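Local coordinates for protein ectonucleotide pyrophosphatase/phosphodiesterase family member 5 (Mus musculus, PDB 5VEO) that probably hydrolyses phosphodiester bonds in a restricted range of nucleotide substrates as an NPP-family ectoenzyme, at residues Val18-Phe24 / Leu219-His225; His62-Val66 / Met124-Ala128; Val147-Val153 / Leu171-Glu175. The protein carries 1 engineered substitution. Residues are numbered along the deposited sequence.

Contact 1. Residues Val18-Phe24 / Leu219-His225; sequences VVSFDGF and LIVTSDH. With ZN (zinc ion), chain E; AMP (adenosine monophosphate), chain Q.
Strands 18-21 and 219-222 run parallel, their axes 4.8 Å apart and 19° off exact alignment, then open into loops that hold a zinc ion. Val-18 pairs with Ile-220, Val-19 with Val-221 and Ser-20 with Thr-222. The ladder's hydrogen bonds run from Val-19 N to Ile-220 O (2.8 Å), Thr-222 N to Val-19 O (2.8 Å) and Phe-21 N to Thr-222 O (3.2 Å). Val-18, Ser-20, Ile-220 and Thr-222 line one face; on the other, Val-19 (t) brings CG2 to 3.6 Å from Leu-219 CD1, and Phe-21 (m) sets CD2 3.9 Å from Val-221 CG1. A type II turn from Phe-21 to Phe-24, with Gly-23 at positive phi, ends the first strand. Ser-223 (t) ties down this turn: its OG donates to Phe-21 O (2.6 Å) and accepts from Phe-24 N (2.9 Å), while Gly-23 N donates to Asp-224 OD1 (2.9 Å). Asp-22 (t), Asp-224 (p) and His-225 (p) converge on the zinc, bound by Asp-22 OD1 at 1.9 Å, Asp-224 OD2 at 2.0 Å, His-225 NE2 at 2.1 Å and AMP O3P at 1.8 Å; Asp-22 OD2 is hydrogen-bonded to Tyr-172 OH. Metal ligands at the C-terminal ends of parallel strands characterise the alkaline phosphatase superfamily; alkaline phosphatase and NPP enzymes use two zinc ions, and here the second lies about 4 Å from the His-225 side chain. Strands 168-173 and 338-341 flank the pair, helix 190-210 packs on Val-19, Phe-21 and Leu-219, and helix 58-67 approaches Asp-22 and Asp-224.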
loop_
_atom_site.group_PDB
_atom_site.type_symbol
_atom_site.label_atom_id
_atom_site.label_comp_id
_atom_site.label_asym_id
_atom_site.label_seq_id
_atom_site.Cartn_x
_atom_site.Cartn_y
_atom_site.Cartn_z
ATOM N N VAL A 18 -8.970 3.474 9.915
ATOM C CA VAL A 18 -7.826 3.677 9.023
ATOM C C VAL A 18 -8.373 3.901 7.627
ATOM O O VAL A 18 -9.126 3.065 7.093
ATOM C CB VAL A 18 -6.860 2.484 9.044
ATOM C CG1 VAL A 18 -5.649 2.738 8.104
ATOM C CG2 VAL A 18 -6.398 2.182 10.452
ATOM N N VAL A 19 -7.988 5.023 7.030
ATOM C CA VAL A 19 -8.381 5.378 5.680
ATOM C C VAL A 19 -7.143 5.361 4.808
ATOM O O VAL A 19 -6.144 5.996 5.157
ATOM C CB VAL A 19 -9.038 6.762 5.625
ATOM C CG1 VAL A 19 -9.452 7.078 4.204
ATOM C CG2 VAL A 19 -10.211 6.815 6.576
ATOM N N SER A 20 -7.220 4.676 3.660
ATOM C CA SER A 20 -6.168 4.732 2.642
ATOM C C SER A 20 -6.742 5.366 1.381
ATOM O O SER A 20 -7.671 4.820 0.769
ATOM C CB SER A 20 -5.595 3.359 2.308
ATOM O OG SER A 20 -4.669 3.482 1.256
ATOM N N PHE A 21 -6.221 6.543 1.035
ATOM C CA PHE A 21 -6.422 7.129 -0.282
ATOM C C PHE A 21 -5.257 6.655 -1.119
ATOM O O PHE A 21 -4.126 7.111 -0.926
ATOM C CB PHE A 21 -6.481 8.651 -0.240
ATOM C CG PHE A 21 -7.696 9.188 0.435
ATOM C CD1 PHE A 21 -8.930 9.088 -0.179
ATOM C CD2 PHE A 21 -7.607 9.831 1.658
ATOM C CE1 PHE A 21 -10.044 9.578 0.415
ATOM C CE2 PHE A 21 -8.750 10.340 2.262
ATOM C CZ PHE A 21 -9.959 10.214 1.638
ATOM N N ASP A 22 -5.522 5.723 -2.017
ATOM C CA ASP A 22 -4.438 5.049 -2.711
ATOM C C ASP A 22 -3.567 6.063 -3.470
ATOM O O ASP A 22 -4.082 6.927 -4.186
ATOM C CB ASP A 22 -5.023 4.011 -3.669
ATOM C CG ASP A 22 -3.989 2.992 -4.120
ATOM O OD1 ASP A 22 -2.921 3.445 -4.607
ATOM O OD2 ASP A 22 -4.217 1.766 -3.948
ATOM N N GLY A 23 -2.251 5.942 -3.331
ATOM C CA GLY A 23 -1.323 6.736 -4.137
ATOM C C GLY A 23 -1.241 8.198 -3.759
ATOM O O GLY A 23 -0.949 9.049 -4.613
ATOM N N PHE A 24 -1.479 8.517 -2.493
ATOM C CA PHE A 24 -1.480 9.905 -2.037
ATOM C C PHE A 24 -0.069 10.218 -1.549
ATOM O O PHE A 24 0.303 9.971 -0.396
ATOM C CB PHE A 24 -2.537 10.140 -0.963
ATOM C CG PHE A 24 -2.915 11.589 -0.795
ATOM C CD1 PHE A 24 -2.002 12.522 -0.300
ATOM C CD2 PHE A 24 -4.176 12.035 -1.166
ATOM C CE1 PHE A 24 -2.364 13.861 -0.157
ATOM C CE2 PHE A 24 -4.540 13.374 -1.009
ATOM C CZ PHE A 24 -3.628 14.284 -0.501
ATOM N N LEU A 219 -9.116 8.632 13.927
ATOM C CA LEU A 219 -9.087 8.604 12.471
ATOM C C LEU A 219 -7.640 8.712 11.998
ATOM O O LEU A 219 -6.956 9.682 12.320
ATOM C CB LEU A 219 -9.916 9.751 11.900
ATOM C CG LEU A 219 -9.842 10.006 10.403
ATOM C CD1 LEU A 219 -10.367 8.792 9.635
ATOM C CD2 LEU A 219 -10.619 11.240 10.042
ATOM N N ILE A 220 -7.185 7.726 11.239
ATOM C CA ILE A 220 -5.826 7.702 10.711
ATOM C C ILE A 220 -5.975 7.732 9.203
ATOM O O ILE A 220 -6.634 6.861 8.633
ATOM C CB ILE A 220 -5.052 6.461 11.185
ATOM C CG1 ILE A 220 -4.921 6.480 12.723
ATOM C CG2 ILE A 220 -3.694 6.361 10.469
ATOM C CD1 ILE A 220 -4.373 5.240 13.315
ATOM N N VAL A 221 -5.395 8.749 8.559
ATOM C CA VAL A 221 -5.503 8.930 7.119
ATOM C C VAL A 221 -4.112 8.725 6.532
ATOM O O VAL A 221 -3.178 9.472 6.857
ATOM C CB VAL A 221 -6.058 10.313 6.746
ATOM C CG1 VAL A 221 -6.131 10.472 5.224
ATOM C CG2 VAL A 221 -7.429 10.523 7.388
ATOM N N THR A 222 -3.964 7.733 5.670
ATOM C CA THR A 222 -2.650 7.455 5.113
ATOM C C THR A 222 -2.818 6.900 3.703
ATOM O O THR A 222 -3.841 7.131 3.046
ATOM C CB THR A 222 -1.855 6.560 6.091
ATOM O OG1 THR A 222 -0.485 6.466 5.672
ATOM C CG2 THR A 222 -2.453 5.172 6.248
ATOM N N SER A 223 -1.782 6.241 3.211
ATOM C CA SER A 223 -1.770 5.710 1.858
ATOM C C SER A 223 -0.709 4.622 1.786
ATOM O O SER A 223 0.026 4.364 2.752
ATOM C CB SER A 223 -1.515 6.830 0.852
ATOM O OG SER A 223 -1.673 6.403 -0.478
ATOM N N ASP A 224 -0.660 3.969 0.635
ATOM C CA ASP A 224 0.284 2.891 0.394
ATOM C C ASP A 224 1.616 3.361 -0.186
ATOM O O ASP A 224 2.629 2.699 0.030
ATOM C CB ASP A 224 -0.337 1.822 -0.514
ATOM C CG ASP A 224 -0.982 2.359 -1.791
ATOM O OD1 ASP A 224 -1.216 3.584 -1.974
ATOM O OD2 ASP A 224 -1.281 1.484 -2.659
ATOM N N HIS A 225 1.628 4.468 -0.918
ATOM C CA HIS A 225 2.822 4.942 -1.627
ATOM C C HIS A 225 2.490 6.255 -2.319
ATOM O O HIS A 225 1.326 6.705 -2.317
ATOM C CB HIS A 225 3.278 3.928 -2.691
ATOM C CG HIS A 225 2.184 3.620 -3.655
ATOM N ND1 HIS A 225 1.761 4.518 -4.616
ATOM C CD2 HIS A 225 1.306 2.588 -3.691
ATOM C CE1 HIS A 225 0.677 4.040 -5.208
ATOM N NE2 HIS A 225 0.391 2.865 -4.673
HETATM ZN ZN ZN E . -1.518 2.107 -4.543
HETATM P P AMP Q . -1.566 -0.003 -7.106
HETATM O O1P AMP Q . -0.432 -0.934 -6.799
HETATM O O2P AMP Q . -1.410 0.645 -8.487
HETATM O O3P AMP Q . -1.779 1.060 -6.031
HETATM O "O5'" AMP Q . -2.923 -0.851 -7.152
HETATM C "C5'" AMP Q . -4.169 -0.184 -6.898
HETATM C "C4'" AMP Q . -5.316 -0.718 -7.709
HETATM O "O4'" AMP Q . -5.720 -1.962 -7.153
HETATM C "C3'" AMP Q . -6.560 0.171 -7.655
HETATM O "O3'" AMP Q . -6.742 0.843 -8.882
HETATM C "C2'" AMP Q . -7.724 -0.792 -7.402
HETATM O "O2'" AMP Q . -8.795 -0.678 -8.299
HETATM C "C1'" AMP Q . -7.071 -2.157 -7.484
HETATM N N9 AMP Q . -7.636 -3.114 -6.559
HETATM C C8 AMP Q . -7.616 -3.070 -5.215
HETATM N N7 AMP Q . -8.234 -4.168 -4.713
HETATM C C5 AMP Q . -8.634 -4.905 -5.782
HETATM C C6 AMP Q . -9.336 -6.188 -5.994
HETATM N N6 AMP Q . -9.743 -6.911 -4.936
HETATM N N1 AMP Q . -9.552 -6.603 -7.254
HETATM C C2 AMP Q . -9.153 -5.904 -8.332
HETATM N N3 AMP Q . -8.501 -4.734 -8.231
HETATM C C4 AMP Q . -8.243 -4.207 -6.991
#

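Contact 2. Residues His62-Val66 / Met124-Ala128; sequences HYTLV and MWPGA
His-62 drives the CD2 edge of its imidazole onto one face of the Trp-125 indole, a T-shaped pair in which the imidazole and the six-membered ring have planes at 88° and centroids 5.0 Å apart; the closest atoms are His-62 CD2 and Trp-125 CZ2 at 3.7 Å. The histidine belongs to helix 58-67, takes rotamer m with chi2 near 92°, and directs its CA-to-CB bond toward the loop that follows strand 120-123. That loop makes a type II turn from Trp-125 to Ala-128, with Pro-126 and Gly-127 (positive phi) at its corners and Ala-128 N bonded to Trp-125 O at 2.9 Å. Pro-126 covers a face of the imidazole in a CH-pi contact, its CG 15° off the ring normal and 3.7 Å from His-62 CG. The backbones stay well apart, the nearest CA atoms being those of His-62 and Pro-126 at 6.6 Å. Trp-125 (t, chi2 near -86°) reaches back to the helix and also meets its next turn: Leu-65 (m) sets CD1 at the indole edge, 4.0 Å from Trp-125 CH2, and Val-66 (m) places CG1 4.1 Å from Trp-125 CZ2. Beyond, Trp-125 rests on Val-18 and Ser-20 of the central sheet. The segments thus meet through aromatic and apolar packing. The imidazole nitrogens are satisfied by other partners, ND1 by the backbone O of Ala-58 (the engineered residue of this inactive variant) and NE2 by Ser-20 OG, so that the carbon edge and a face of the ring are left to Trp-125 and Pro-126.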
loop_
_atom_site.group_PDB
_atom_site.type_symbol
_atom_site.label_atom_id
_atom_site.label_comp_id
_atom_site.label_asym_id
_atom_site.label_seq_id
_atom_site.Cartn_x
_atom_site.Cartn_y
_atom_site.Cartn_z
ATOM N N HIS A 62 -0.403 -2.301 1.755
ATOM C CA HIS A 62 -1.579 -2.391 2.607
ATOM C C HIS A 62 -1.460 -3.579 3.559
ATOM O O HIS A 62 -1.865 -3.483 4.722
ATOM C CB HIS A 62 -2.861 -2.486 1.780
ATOM C CG HIS A 62 -3.284 -1.201 1.120
ATOM N ND1 HIS A 62 -2.901 -0.866 -0.156
ATOM C CD2 HIS A 62 -4.078 -0.184 1.552
ATOM C CE1 HIS A 62 -3.440 0.297 -0.490
ATOM N NE2 HIS A 62 -4.159 0.733 0.529
ATOM N N TYR A 63 -0.864 -4.693 3.111
ATOM C CA TYR A 63 -0.742 -5.816 4.040
ATOM C C TYR A 63 0.282 -5.511 5.135
ATOM O O TYR A 63 0.100 -5.934 6.287
ATOM C CB TYR A 63 -0.401 -7.105 3.302
ATOM C CG TYR A 63 -0.921 -8.388 3.984
ATOM C CD1 TYR A 63 -2.193 -8.439 4.549
ATOM C CD2 TYR A 63 -0.156 -9.548 3.999
ATOM C CE1 TYR A 63 -2.673 -9.600 5.128
ATOM C CE2 TYR A 63 -0.636 -10.723 4.584
ATOM C CZ TYR A 63 -1.895 -10.730 5.151
ATOM O OH TYR A 63 -2.430 -11.878 5.723
ATOM N N THR A 64 1.327 -4.738 4.819
ATOM C CA THR A 64 2.232 -4.268 5.864
ATOM C C THR A 64 1.489 -3.444 6.912
ATOM O O THR A 64 1.757 -3.566 8.113
ATOM C CB THR A 64 3.378 -3.464 5.242
ATOM O OG1 THR A 64 4.265 -4.375 4.591
ATOM C CG2 THR A 64 4.164 -2.673 6.299
ATOM N N LEU A 65 0.556 -2.602 6.491
ATOM C CA LEU A 65 -0.129 -1.753 7.454
ATOM C C LEU A 65 -0.910 -2.572 8.467
ATOM O O LEU A 65 -1.084 -2.130 9.604
ATOM C CB LEU A 65 -1.061 -0.782 6.734
ATOM C CG LEU A 65 -0.391 0.302 5.877
ATOM C CD1 LEU A 65 -1.429 1.262 5.310
ATOM C CD2 LEU A 65 0.683 1.068 6.629
ATOM N N VAL A 66 -1.388 -3.755 8.082
ATOM C CA VAL A 66 -2.243 -4.557 8.959
ATOM C C VAL A 66 -1.515 -5.771 9.538
ATOM O O VAL A 66 -2.137 -6.574 10.259
ATOM C CB VAL A 66 -3.552 -4.971 8.262
ATOM C CG1 VAL A 66 -4.339 -3.732 7.864
ATOM C CG2 VAL A 66 -3.320 -5.882 7.036
ATOM N N MET A 124 -13.700 -2.015 1.198
ATOM C CA MET A 124 -12.881 -2.138 -0.019
ATOM C C MET A 124 -11.381 -2.172 0.260
ATOM O O MET A 124 -10.578 -2.085 -0.694
ATOM C CB MET A 124 -13.196 -1.037 -1.033
ATOM C CG MET A 124 -14.689 -0.913 -1.330
ATOM S SD MET A 124 -15.417 -2.497 -1.783
ATOM C CE MET A 124 -17.041 -1.960 -2.341
ATOM N N TRP A 125 -10.976 -2.371 1.504
ATOM C CA TRP A 125 -9.557 -2.469 1.844
ATOM C C TRP A 125 -8.931 -3.711 1.211
ATOM O O TRP A 125 -9.493 -4.806 1.322
ATOM C CB TRP A 125 -9.404 -2.524 3.362
ATOM C CG TRP A 125 -7.981 -2.506 3.830
ATOM C CD1 TRP A 125 -7.140 -3.565 3.973
ATOM C CD2 TRP A 125 -7.248 -1.349 4.227
ATOM N NE1 TRP A 125 -5.912 -3.136 4.424
ATOM C CE2 TRP A 125 -5.963 -1.777 4.604
ATOM C CE3 TRP A 125 -7.560 0.006 4.307
ATOM C CZ2 TRP A 125 -4.980 -0.884 5.051
ATOM C CZ3 TRP A 125 -6.594 0.881 4.750
ATOM C CH2 TRP A 125 -5.322 0.432 5.115
ATOM N N PRO A 126 -7.760 -3.595 0.584
ATOM C CA PRO A 126 -7.111 -4.763 -0.037
ATOM C C PRO A 126 -7.001 -5.978 0.880
ATOM O O PRO A 126 -6.487 -5.904 1.998
ATOM C CB PRO A 126 -5.732 -4.211 -0.414
ATOM C CG PRO A 126 -6.023 -2.804 -0.750
ATOM C CD PRO A 126 -7.034 -2.354 0.269
ATOM N N GLY A 127 -7.474 -7.122 0.376
ATOM C CA GLY A 127 -7.439 -8.365 1.116
ATOM C C GLY A 127 -8.551 -8.566 2.124
ATOM O O GLY A 127 -8.691 -9.678 2.653
ATOM N N ALA A 128 -9.342 -7.536 2.428
ATOM C CA ALA A 128 -10.360 -7.679 3.461
ATOM C C ALA A 128 -11.519 -8.572 3.024
ATOM O O ALA A 128 -12.259 -9.074 3.883
ATOM C CB ALA A 128 -10.875 -6.300 3.876
#

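Contact 3. Residues Val147-Val153 / Leu171-Glu175; sequences VSFEDRV and LYWEE. With AMP (adenosine monophosphate), chain Q.
This is a buried helix-on-sheet contact within a beta-alpha-beta unit: the start of helix 149-160 lies on strand 168-173, the strand that follows it. The short segments 149-153 and 171-173 run antiparallel (174°) with axes 9.2 Å apart. Ser-148 (p) is the N-cap, its OG accepting from Asp-151 N at 3.0 Å. Phe-149 (t) points an edge at the Trp-173 face, with its centroid 5.2 Å from that of the five-membered ring and planes at 72°, and lays CB over the six-membered ring in a CH-pi contact, 3.8 Å from its centroid. Leu-171 (t) fits CD1 3.5 Å from Arg-152 CB. Arg-152, m at chi1 and then extended, sends NH1 to Tyr-172 O (2.8 Å) and into a salt bridge with Glu-174 OE1 (2.9 Å), while NE and NH2 each hold Val-147 O at 2.9 Å. Glu-174 OE1 also bonds Tyr-143 OH, a hydroxyl that hydrogen-bonds AMP. The salt bridge probably offsets the charge of Glu-174 and helps to hold this pocket carboxylate.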
loop_
_atom_site.group_PDB
_atom_site.type_symbol
_atom_site.label_atom_id
_atom_site.label_comp_id
_atom_site.label_asym_id
_atom_site.label_seq_id
_atom_site.Cartn_x
_atom_site.Cartn_y
_atom_site.Cartn_z
ATOM N N VAL A 147 -18.344 1.201 -6.386
ATOM C CA VAL A 147 -19.092 1.684 -5.235
ATOM C C VAL A 147 -18.546 3.049 -4.849
ATOM O O VAL A 147 -17.329 3.232 -4.700
ATOM C CB VAL A 147 -19.004 0.687 -4.071
ATOM C CG1 VAL A 147 -19.665 1.247 -2.837
ATOM C CG2 VAL A 147 -19.658 -0.633 -4.451
ATOM N N SER A 148 -19.446 4.015 -4.710
ATOM C CA SER A 148 -19.061 5.390 -4.459
ATOM C C SER A 148 -18.363 5.517 -3.106
ATOM O O SER A 148 -18.555 4.712 -2.182
ATOM C CB SER A 148 -20.290 6.292 -4.483
ATOM O OG SER A 148 -21.079 6.045 -3.337
ATOM N N PHE A 149 -17.542 6.561 -2.997
ATOM C CA PHE A 149 -16.919 6.869 -1.722
ATOM C C PHE A 149 -17.968 7.080 -0.641
ATOM O O PHE A 149 -17.817 6.599 0.489
ATOM C CB PHE A 149 -16.061 8.116 -1.857
ATOM C CG PHE A 149 -15.334 8.458 -0.620
ATOM C CD1 PHE A 149 -15.786 9.475 0.206
ATOM C CD2 PHE A 149 -14.203 7.753 -0.259
ATOM C CE1 PHE A 149 -15.098 9.798 1.358
ATOM C CE2 PHE A 149 -13.516 8.071 0.896
ATOM C CZ PHE A 149 -13.970 9.085 1.709
ATOM N N GLU A 150 -19.052 7.778 -0.985
ATOM C CA GLU A 150 -20.099 8.078 -0.017
ATOM C C GLU A 150 -20.769 6.803 0.483
ATOM O O GLU A 150 -21.106 6.689 1.671
ATOM C CB GLU A 150 -21.110 9.035 -0.651
ATOM C CG GLU A 150 -20.520 10.426 -1.011
ATOM C CD GLU A 150 -19.538 10.427 -2.188
ATOM O OE1 GLU A 150 -19.629 9.527 -3.064
ATOM O OE2 GLU A 150 -18.655 11.343 -2.218
ATOM N N ASP A 151 -20.934 5.815 -0.395
ATOM C CA ASP A 151 -21.517 4.548 0.046
ATOM C C ASP A 151 -20.551 3.778 0.941
ATOM O O ASP A 151 -20.973 3.102 1.889
ATOM C CB ASP A 151 -21.920 3.712 -1.165
ATOM C CG ASP A 151 -23.250 4.155 -1.762
ATOM O OD1 ASP A 151 -23.972 4.908 -1.088
ATOM O OD2 ASP A 151 -23.580 3.743 -2.895
ATOM N N ARG A 152 -19.247 3.846 0.638
ATOM C CA ARG A 152 -18.261 3.208 1.502
ATOM C C ARG A 152 -18.268 3.839 2.883
ATOM O O ARG A 152 -18.243 3.131 3.898
ATOM C CB ARG A 152 -16.862 3.302 0.876
ATOM C CG ARG A 152 -16.766 2.579 -0.438
ATOM C CD ARG A 152 -15.386 2.725 -1.100
ATOM N NE ARG A 152 -15.485 2.542 -2.547
ATOM C CZ ARG A 152 -14.470 2.207 -3.352
ATOM N NH1 ARG A 152 -13.261 1.961 -2.868
ATOM N NH2 ARG A 152 -14.674 2.076 -4.656
ATOM N N VAL A 153 -18.311 5.176 2.938
ATOM C CA VAL A 153 -18.390 5.884 4.213
ATOM C C VAL A 153 -19.651 5.479 4.965
ATOM O O VAL A 153 -19.626 5.252 6.183
ATOM C CB VAL A 153 -18.340 7.397 3.971
ATOM C CG1 VAL A 153 -18.696 8.170 5.226
ATOM C CG2 VAL A 153 -16.940 7.772 3.497
ATOM N N LEU A 171 -11.121 1.809 5.469
ATOM C CA LEU A 171 -11.791 2.457 4.348
ATOM C C LEU A 171 -10.758 2.732 3.271
ATOM O O LEU A 171 -9.693 3.270 3.569
ATOM C CB LEU A 171 -12.461 3.758 4.803
ATOM C CG LEU A 171 -13.057 4.693 3.769
ATOM C CD1 LEU A 171 -14.191 4.011 3.023
ATOM C CD2 LEU A 171 -13.533 6.011 4.403
ATOM N N TYR A 172 -11.068 2.350 2.039
ATOM C CA TYR A 172 -10.140 2.440 0.923
ATOM C C TYR A 172 -10.801 3.182 -0.232
ATOM O O TYR A 172 -11.992 2.975 -0.530
ATOM C CB TYR A 172 -9.708 1.035 0.503
ATOM C CG TYR A 172 -8.879 0.954 -0.748
ATOM C CD1 TYR A 172 -7.529 1.280 -0.738
ATOM C CD2 TYR A 172 -9.447 0.571 -1.940
ATOM C CE1 TYR A 172 -6.766 1.201 -1.888
ATOM C CE2 TYR A 172 -8.704 0.494 -3.091
ATOM C CZ TYR A 172 -7.365 0.822 -3.067
ATOM O OH TYR A 172 -6.651 0.742 -4.226
ATOM N N TRP A 173 -10.006 4.020 -0.903
ATOM C CA TRP A 173 -10.425 4.733 -2.107
ATOM C C TRP A 173 -9.281 4.711 -3.116
ATOM O O TRP A 173 -8.113 4.803 -2.725
ATOM C CB TRP A 173 -10.831 6.169 -1.764
ATOM C CG TRP A 173 -11.438 6.968 -2.877
ATOM C CD1 TRP A 173 -10.964 8.140 -3.405
ATOM C CD2 TRP A 173 -12.640 6.667 -3.592
ATOM N NE1 TRP A 173 -11.807 8.588 -4.390
ATOM C CE2 TRP A 173 -12.840 7.700 -4.530
ATOM C CE3 TRP A 173 -13.568 5.624 -3.528
ATOM C CZ2 TRP A 173 -13.920 7.713 -5.404
ATOM C CZ3 TRP A 173 -14.651 5.642 -4.383
ATOM C CH2 TRP A 173 -14.817 6.678 -5.317
ATOM N N GLU A 174 -9.621 4.598 -4.417
ATOM C CA GLU A 174 -8.637 4.337 -5.471
ATOM C C GLU A 174 -7.945 5.590 -6.002
ATOM O O GLU A 174 -6.986 5.467 -6.792
ATOM C CB GLU A 174 -9.308 3.608 -6.633
ATOM C CG GLU A 174 -9.826 2.217 -6.283
ATOM C CD GLU A 174 -11.167 2.187 -5.550
ATOM O OE1 GLU A 174 -11.548 1.076 -5.093
ATOM O OE2 GLU A 174 -11.856 3.240 -5.480
ATOM N N GLU A 175 -8.417 6.771 -5.616
ATOM C CA GLU A 175 -7.754 8.026 -5.967
ATOM C C GLU A 175 -6.946 8.548 -4.782
ATOM O O GLU A 175 -7.353 8.368 -3.615
ATOM C CB GLU A 175 -8.774 9.073 -6.408
ATOM C CG GLU A 175 -9.435 8.782 -7.737
ATOM C CD GLU A 175 -8.545 9.035 -8.961
ATOM O OE1 GLU A 175 -7.300 9.021 -8.853
ATOM O OE2 GLU A 175 -9.124 9.227 -10.053
HETATM P P AMP Q . -1.566 -0.003 -7.106
HETATM O O1P AMP Q . -0.432 -0.934 -6.799
HETATM O O2P AMP Q . -1.410 0.645 -8.487
HETATM O O3P AMP Q . -1.779 1.060 -6.031
HETATM O "O5'" AMP Q . -2.923 -0.851 -7.152
HETATM C "C5'" AMP Q . -4.169 -0.184 -6.898
HETATM C "C4'" AMP Q . -5.316 -0.718 -7.709
HETATM O "O4'" AMP Q . -5.720 -1.962 -7.153
HETATM C "C3'" AMP Q . -6.560 0.171 -7.655
HETATM O "O3'" AMP Q . -6.742 0.843 -8.882
HETATM C "C2'" AMP Q . -7.724 -0.792 -7.402
HETATM O "O2'" AMP Q . -8.795 -0.678 -8.299
HETATM C "C1'" AMP Q . -7.071 -2.157 -7.484
HETATM N N9 AMP Q . -7.636 -3.114 -6.559
HETATM C C8 AMP Q . -7.616 -3.070 -5.215
HETATM N N7 AMP Q . -8.234 -4.168 -4.713
HETATM C C5 AMP Q . -8.634 -4.905 -5.782
HETATM C C6 AMP Q . -9.336 -6.188 -5.994
HETATM N N6 AMP Q . -9.743 -6.911 -4.936
HETATM N N1 AMP Q . -9.552 -6.603 -7.254
HETATM C C2 AMP Q . -9.153 -5.904 -8.332
HETATM N N3 AMP Q . -8.501 -4.734 -8.231
HETATM C C4 AMP Q . -8.243 -4.207 -6.991
#

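Overall arrangement
All three contacts belong to one catalytic-domain core, with contacts 2 and 3 nested along the chain inside the loop closed by contact 1. Contact 1 supplies three protein ligands of the zinc that coordinates AMP O3P. Contact 2, centred 11 Å away, joins it through Ser-20 OG and His-62 NE2 (2.9 Å) and packs Trp-125 CH2 on Val-18 CG1 (3.8 Å). Contact 3, 12 Å from contact 1, shares its sheet: Asp-22 N meets Trp-173 O at 2.8 Å, and Tyr-172 OH reaches Asp-22 OD2 at 2.7 Å while lying 3.5 Å from AMP C3'. Tyr-172 CE1 also lies 3.6 Å from His-62 NE2, linking metal ligand, helix 58-67 and the nucleotide pocket.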